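Gram-positive cocci surface proteins LPxTG domain-containing protein (Streptococcus pneumoniae, PDB 3NZ3) probably binds mucin as a cell-wall-anchored surface adhesin of the pneumococcus, this chain being its mucin-binding domain. Local coordinates at residues A[64-76]-A[87-101]. Residues are numbered along the deposited sequence; the frame is centred on the assembly and turned at random.
Sequences EWTTGNWDEVISG and PTVESQEVTSDSSDK. With SO4 (sulfate ion), chain C.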
loop_
_atom_site.group_PDB
_atom_site.type_symbol
_atom_site.label_atom_id
_atom_site.label_comp_id
_atom_site.label_asym_id
_atom_site.label_seq_id
_atom_site.Cartn_x
_atom_site.Cartn_y
_atom_site.Cartn_z
ATOM N N GLU A 64 -8.354 5.824 19.302
ATOM C CA GLU A 64 -8.345 4.847 18.219
ATOM C C GLU A 64 -7.608 5.420 17.006
ATOM O O GLU A 64 -7.589 6.635 16.805
ATOM C CB GLU A 64 -9.778 4.474 17.825
ATOM C CG GLU A 64 -10.571 3.753 18.911
ATOM C CD GLU A 64 -9.899 2.472 19.367
ATOM O OE1 GLU A 64 -9.514 1.655 18.512
ATOM O OE2 GLU A 64 -9.741 2.290 20.587
ATOM N N TRP A 65 -7.012 4.541 16.206
ATOM C CA TRP A 65 -6.389 4.934 14.941
ATOM C C TRP A 65 -7.447 5.149 13.858
ATOM O O TRP A 65 -8.500 4.502 13.864
ATOM C CB TRP A 65 -5.449 3.839 14.440
ATOM C CG TRP A 65 -4.186 3.640 15.204
ATOM C CD1 TRP A 65 -3.965 2.728 16.213
ATOM C CD2 TRP A 65 -2.938 4.305 14.982
ATOM N NE1 TRP A 65 -2.661 2.814 16.639
ATOM C CE2 TRP A 65 -2.009 3.770 15.901
ATOM C CE3 TRP A 65 -2.515 5.317 14.100
ATOM C CZ2 TRP A 65 -0.679 4.217 15.973
ATOM C CZ3 TRP A 65 -1.198 5.757 14.167
ATOM C CH2 TRP A 65 -0.296 5.209 15.104
ATOM N N THR A 66 -7.148 6.034 12.910
ATOM C CA THR A 66 -7.973 6.181 11.717
ATOM C C THR A 66 -7.793 4.951 10.827
ATOM O O THR A 66 -6.974 4.075 11.118
ATOM C CB THR A 66 -7.612 7.457 10.918
ATOM O OG1 THR A 66 -6.195 7.498 10.692
ATOM C CG2 THR A 66 -8.051 8.707 11.675
ATOM N N THR A 67 -8.580 4.878 9.759
ATOM C CA THR A 67 -8.445 3.811 8.774
ATOM C C THR A 67 -8.295 4.395 7.379
ATOM O O THR A 67 -8.657 5.551 7.125
ATOM C CB THR A 67 -9.663 2.878 8.759
ATOM O OG1 THR A 67 -10.852 3.662 8.632
ATOM C CG2 THR A 67 -9.726 2.032 10.028
ATOM N N GLY A 68 -7.773 3.577 6.472
ATOM C CA GLY A 68 -7.573 4.000 5.097
ATOM C C GLY A 68 -7.894 2.901 4.109
ATOM O O GLY A 68 -8.526 1.887 4.444
ATOM N N ASN A 69 -7.435 3.109 2.882
ATOM C CA ASN A 69 -7.745 2.219 1.779
ATOM C C ASN A 69 -6.678 2.372 0.704
ATOM O O ASN A 69 -6.346 3.504 0.312
ATOM C CB ASN A 69 -9.120 2.588 1.215
ATOM C CG ASN A 69 -9.670 1.546 0.264
ATOM O OD1 ASN A 69 -9.668 1.744 -0.953
ATOM N ND2 ASN A 69 -10.170 0.441 0.815
ATOM N N TRP A 70 -6.124 1.246 0.254
ATOM C CA TRP A 70 -5.316 1.227 -0.962
ATOM C C TRP A 70 -6.276 1.044 -2.131
ATOM O O TRP A 70 -7.033 0.077 -2.162
ATOM C CB TRP A 70 -4.297 0.085 -0.948
ATOM C CG TRP A 70 -3.221 0.221 0.092
ATOM C CD1 TRP A 70 -2.582 1.365 0.459
ATOM C CD2 TRP A 70 -2.635 -0.834 0.872
ATOM N NE1 TRP A 70 -1.646 1.099 1.428
ATOM C CE2 TRP A 70 -1.657 -0.241 1.701
ATOM C CE3 TRP A 70 -2.843 -2.220 0.953
ATOM C CZ2 TRP A 70 -0.890 -0.983 2.605
ATOM C CZ3 TRP A 70 -2.079 -2.959 1.855
ATOM C CH2 TRP A 70 -1.116 -2.337 2.669
ATOM N N ASP A 71 -6.250 1.981 -3.075
ATOM C CA ASP A 71 -7.179 1.958 -4.197
ATOM C C ASP A 71 -6.882 0.813 -5.161
ATOM O O ASP A 71 -5.742 0.340 -5.263
ATOM C CB ASP A 71 -7.137 3.279 -4.967
ATOM C CG ASP A 71 -7.723 4.437 -4.188
ATOM O OD1 ASP A 71 -8.535 4.206 -3.266
ATOM O OD2 ASP A 71 -7.355 5.587 -4.503
ATOM N N GLU A 72 -7.921 0.383 -5.866
ATOM C CA GLU A 72 -7.772 -0.544 -6.981
ATOM C C GLU A 72 -6.831 0.045 -8.028
ATOM O O GLU A 72 -6.863 1.253 -8.306
ATOM C CB GLU A 72 -9.141 -0.851 -7.615
ATOM C CG GLU A 72 -9.044 -1.708 -8.876
ATOM C CD GLU A 72 -10.361 -1.895 -9.622
ATOM O OE1 GLU A 72 -11.206 -0.979 -9.621
ATOM O OE2 GLU A 72 -10.537 -2.972 -10.237
ATOM N N VAL A 73 -5.980 -0.810 -8.595
ATOM C CA VAL A 73 -5.112 -0.409 -9.699
ATOM C C VAL A 73 -5.240 -1.398 -10.858
ATOM O O VAL A 73 -4.843 -2.556 -10.740
ATOM C CB VAL A 73 -3.624 -0.289 -9.268
ATOM C CG1 VAL A 73 -2.768 0.186 -10.431
ATOM C CG2 VAL A 73 -3.472 0.675 -8.086
ATOM N N ILE A 74 -5.804 -0.927 -11.967
ATOM C CA ILE A 74 -5.919 -1.729 -13.191
ATOM C C ILE A 74 -4.532 -1.857 -13.836
ATOM O O ILE A 74 -3.827 -0.860 -14.018
ATOM C CB ILE A 74 -6.944 -1.103 -14.178
ATOM C CG1 ILE A 74 -8.337 -1.039 -13.531
ATOM C CG2 ILE A 74 -7.008 -1.890 -15.494
ATOM C CD1 ILE A 74 -9.264 -0.008 -14.165
ATOM N N SER A 75 -4.134 -3.090 -14.142
ATOM C CA SER A 75 -2.868 -3.346 -14.828
ATOM C C SER A 75 -3.060 -3.083 -16.316
ATOM O O SER A 75 -3.812 -3.792 -16.984
ATOM C CB SER A 75 -2.406 -4.791 -14.608
ATOM O OG SER A 75 -2.444 -5.164 -13.239
ATOM N N GLY A 76 -2.384 -2.065 -16.837
ATOM C CA GLY A 76 -2.559 -1.676 -18.244
ATOM C C GLY A 76 -1.983 -2.691 -19.216
ATOM O O GLY A 76 -1.153 -3.518 -18.834
ATOM N N PRO A 87 -5.107 -8.842 -13.973
ATOM C CA PRO A 87 -5.652 -7.709 -14.729
ATOM C C PRO A 87 -5.881 -6.464 -13.863
ATOM O O PRO A 87 -5.774 -5.335 -14.352
ATOM C CB PRO A 87 -6.980 -8.248 -15.276
ATOM C CG PRO A 87 -7.308 -9.424 -14.430
ATOM C CD PRO A 87 -6.001 -10.014 -14.025
ATOM N N THR A 88 -6.186 -6.676 -12.589
ATOM C CA THR A 88 -6.389 -5.561 -11.665
ATOM C C THR A 88 -6.026 -5.958 -10.237
ATOM O O THR A 88 -6.369 -7.050 -9.777
ATOM C CB THR A 88 -7.834 -4.993 -11.748
ATOM O OG1 THR A 88 -7.970 -3.874 -10.859
ATOM C CG2 THR A 88 -8.868 -6.049 -11.391
ATOM N N VAL A 89 -5.307 -5.067 -9.556
ATOM C CA VAL A 89 -4.987 -5.232 -8.143
ATOM C C VAL A 89 -6.130 -4.587 -7.344
ATOM O O VAL A 89 -6.414 -3.396 -7.513
ATOM C CB VAL A 89 -3.608 -4.601 -7.797
ATOM C CG1 VAL A 89 -3.351 -4.629 -6.294
ATOM C CG2 VAL A 89 -2.475 -5.328 -8.541
ATOM N N GLU A 90 -6.785 -5.383 -6.502
ATOM C CA GLU A 90 -8.002 -4.964 -5.791
ATOM C C GLU A 90 -7.714 -3.904 -4.732
ATOM O O GLU A 90 -6.610 -3.854 -4.186
ATOM C CB GLU A 90 -8.684 -6.169 -5.124
ATOM C CG GLU A 90 -9.065 -7.314 -6.069
ATOM C CD GLU A 90 -10.144 -6.939 -7.073
ATOM O OE1 GLU A 90 -11.100 -6.227 -6.697
ATOM O OE2 GLU A 90 -10.036 -7.369 -8.242
ATOM N N SER A 91 -8.705 -3.056 -4.453
ATOM C CA SER A 91 -8.613 -2.120 -3.329
ATOM C C SER A 91 -8.584 -2.917 -2.023
ATOM O O SER A 91 -9.113 -4.027 -1.962
ATOM C CB SER A 91 -9.775 -1.121 -3.331
ATOM O OG SER A 91 -11.002 -1.755 -3.031
ATOM N N GLN A 92 -7.945 -2.365 -0.993
ATOM C CA GLN A 92 -7.831 -3.060 0.291
ATOM C C GLN A 92 -7.926 -2.083 1.459
ATOM O O GLN A 92 -7.264 -1.045 1.451
ATOM C CB GLN A 92 -6.510 -3.834 0.377
ATOM C CG GLN A 92 -6.426 -4.797 1.572
ATOM C CD GLN A 92 -5.006 -5.014 2.070
ATOM O OE1 GLN A 92 -4.200 -5.686 1.422
ATOM N NE2 GLN A 92 -4.697 -4.455 3.241
ATOM N N GLU A 93 -8.739 -2.428 2.459
ATOM C CA GLU A 93 -8.817 -1.646 3.701
ATOM C C GLU A 93 -7.474 -1.678 4.427
ATOM O O GLU A 93 -6.815 -2.721 4.499
ATOM C CB GLU A 93 -9.920 -2.174 4.631
ATOM C CG GLU A 93 -10.233 -1.232 5.813
ATOM C CD GLU A 93 -11.036 -1.887 6.943
ATOM O OE1 GLU A 93 -11.039 -3.132 7.059
ATOM O OE2 GLU A 93 -11.646 -1.133 7.731
ATOM N N VAL A 94 -7.076 -0.522 4.946
ATOM C CA VAL A 94 -5.837 -0.378 5.695
ATOM C C VAL A 94 -6.194 0.057 7.121
ATOM O O VAL A 94 -6.907 1.046 7.326
ATOM C CB VAL A 94 -4.873 0.654 5.029
ATOM C CG1 VAL A 94 -3.557 0.761 5.798
ATOM C CG2 VAL A 94 -4.577 0.271 3.581
ATOM N N THR A 95 -5.731 -0.712 8.098
ATOM C CA THR A 95 -5.938 -0.372 9.508
ATOM C C THR A 95 -4.574 -0.324 10.172
ATOM O O THR A 95 -3.573 -0.673 9.547
ATOM C CB THR A 95 -6.823 -1.407 10.243
ATOM O OG1 THR A 95 -6.093 -2.630 10.416
ATOM C CG2 THR A 95 -8.126 -1.669 9.495
ATOM N N SER A 96 -4.525 0.088 11.437
ATOM C CA SER A 96 -3.253 0.171 12.153
ATOM C C SER A 96 -2.560 -1.186 12.312
ATOM O O SER A 96 -1.365 -1.241 12.585
ATOM C CB SER A 96 -3.436 0.830 13.520
ATOM O OG SER A 96 -4.350 0.099 14.322
ATOM N N ASP A 97 -3.311 -2.269 12.125
ATOM C CA ASP A 97 -2.759 -3.618 12.208
ATOM C C ASP A 97 -2.198 -4.123 10.872
ATOM O O ASP A 97 -1.492 -5.136 10.839
ATOM C CB ASP A 97 -3.808 -4.594 12.752
ATOM C CG ASP A 97 -4.242 -4.253 14.175
ATOM O OD1 ASP A 97 -3.369 -3.978 15.029
ATOM O OD2 ASP A 97 -5.465 -4.250 14.427
ATOM N N SER A 98 -2.507 -3.416 9.781
ATOM C CA SER A 98 -2.022 -3.785 8.445
ATOM C C SER A 98 -0.498 -3.687 8.343
ATOM O O SER A 98 0.121 -2.818 8.965
ATOM C CB SER A 98 -2.670 -2.907 7.366
ATOM O OG SER A 98 -4.086 -2.971 7.419
ATOM N N SER A 99 0.100 -4.593 7.573
ATOM C CA SER A 99 1.524 -4.512 7.243
ATOM C C SER A 99 1.703 -3.986 5.816
ATOM O O SER A 99 0.764 -4.018 5.019
ATOM C CB SER A 99 2.203 -5.879 7.400
ATOM O OG SER A 99 2.114 -6.658 6.213
ATOM N N ASP A 100 2.902 -3.491 5.510
ATOM C CA ASP A 100 3.253 -3.093 4.148
ATOM C C ASP A 100 3.076 -4.286 3.218
ATOM O O ASP A 100 3.249 -5.434 3.635
ATOM C CB ASP A 100 4.699 -2.604 4.069
ATOM C CG ASP A 100 4.930 -1.305 4.825
ATOM O OD1 ASP A 100 3.974 -0.527 5.035
ATOM O OD2 ASP A 100 6.094 -1.050 5.198
ATOM N N LYS A 101 2.705 -4.015 1.972
ATOM C CA LYS A 101 2.513 -5.079 0.993
ATOM C C LYS A 101 3.248 -4.762 -0.303
ATOM O O LYS A 101 3.432 -3.594 -0.664
ATOM C CB LYS A 101 1.022 -5.312 0.702
ATOM C CG LYS A 101 0.202 -5.859 1.859
ATOM C CD LYS A 101 0.354 -7.368 2.026
ATOM C CE LYS A 101 -0.584 -7.901 3.106
ATOM N NZ LYS A 101 -2.038 -7.628 2.819
HETATM S S SO4 C . -2.716 -8.070 6.493
HETATM O O1 SO4 C . -1.720 -7.129 6.993
HETATM O O2 SO4 C . -3.565 -7.403 5.511
HETATM O O3 SO4 C . -2.038 -9.202 5.865
HETATM O O4 SO4 C . -3.549 -8.555 7.588
HETATM O O HOH W 1 -6.805 1.555 12.114
HETATM O O HOH W 2 -12.589 1.835 7.053
HETATM O O HOH W 3 -11.511 -1.756 0.119
HETATM O O HOH W 4 -6.317 -5.150 -16.966
#
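The carbonyl oxygen of Pro87 takes two donors: the backbone N of Ser75 at 2.8 Å, standing above the carbonyl plane, and a water that also donates to Ser75 O. From this end the strands 68-74 and 88-94 run antiparallel as a two-stranded ribbon, a worked example of a thin beta hairpin pinned by backbone bonds and finished differently on its two faces. Paired N-H...O=C bonds join Val73 with Val89, Trp70 with Gln92 and Gly68 with Val94; where the strands break, Ser91 CA makes a CA-H...O contact with Trp70 O.

The face of Asn69, Glu93 and Thr88 is largely polar, though Ile74 shares it. A chi1 of -178° swings Thr88 OG1 toward the extended Glu72 chain, where it donates to Glu72 OE2 at 2.8 Å on the anti side, 27° out of the carboxylate plane. One water spans Asn69 ND2 and Ser91 OG.

The other face turns on Trp70. Val94 CG2 sits squarely over the indole in a CH-pi contact, 3.5 Å from the centroid of its five-membered ring. Gln92 lies alongside, its amide plane turned 65° from the ring; its NE2 is fixed by a nearly straight 3.0 Å bond to Glu93 O. Ser99 O meets the ring edge in plane, 3.4 Å from Trp70 CH2, while Lys101 crosses with its CG against Trp70 CZ3. Lys101 NZ and Ser99 N donate to a sulfate ion, probably from the crystallisation liquor, and NZ weakly to Gln92 OE1. Beyond the strands, Ser96 CB lies over one face of Trp65, toward the rim, in a CH-pi contact.

The buried indole, touching Arg24 and Gln43 and weakly bonded through NE1 to Ile22 O, thus ties the ribbon to the larger sheet of the mucin-binding domain, whereas hydroxyl, carboxylate and water contacts dress its more solvent-accessible face.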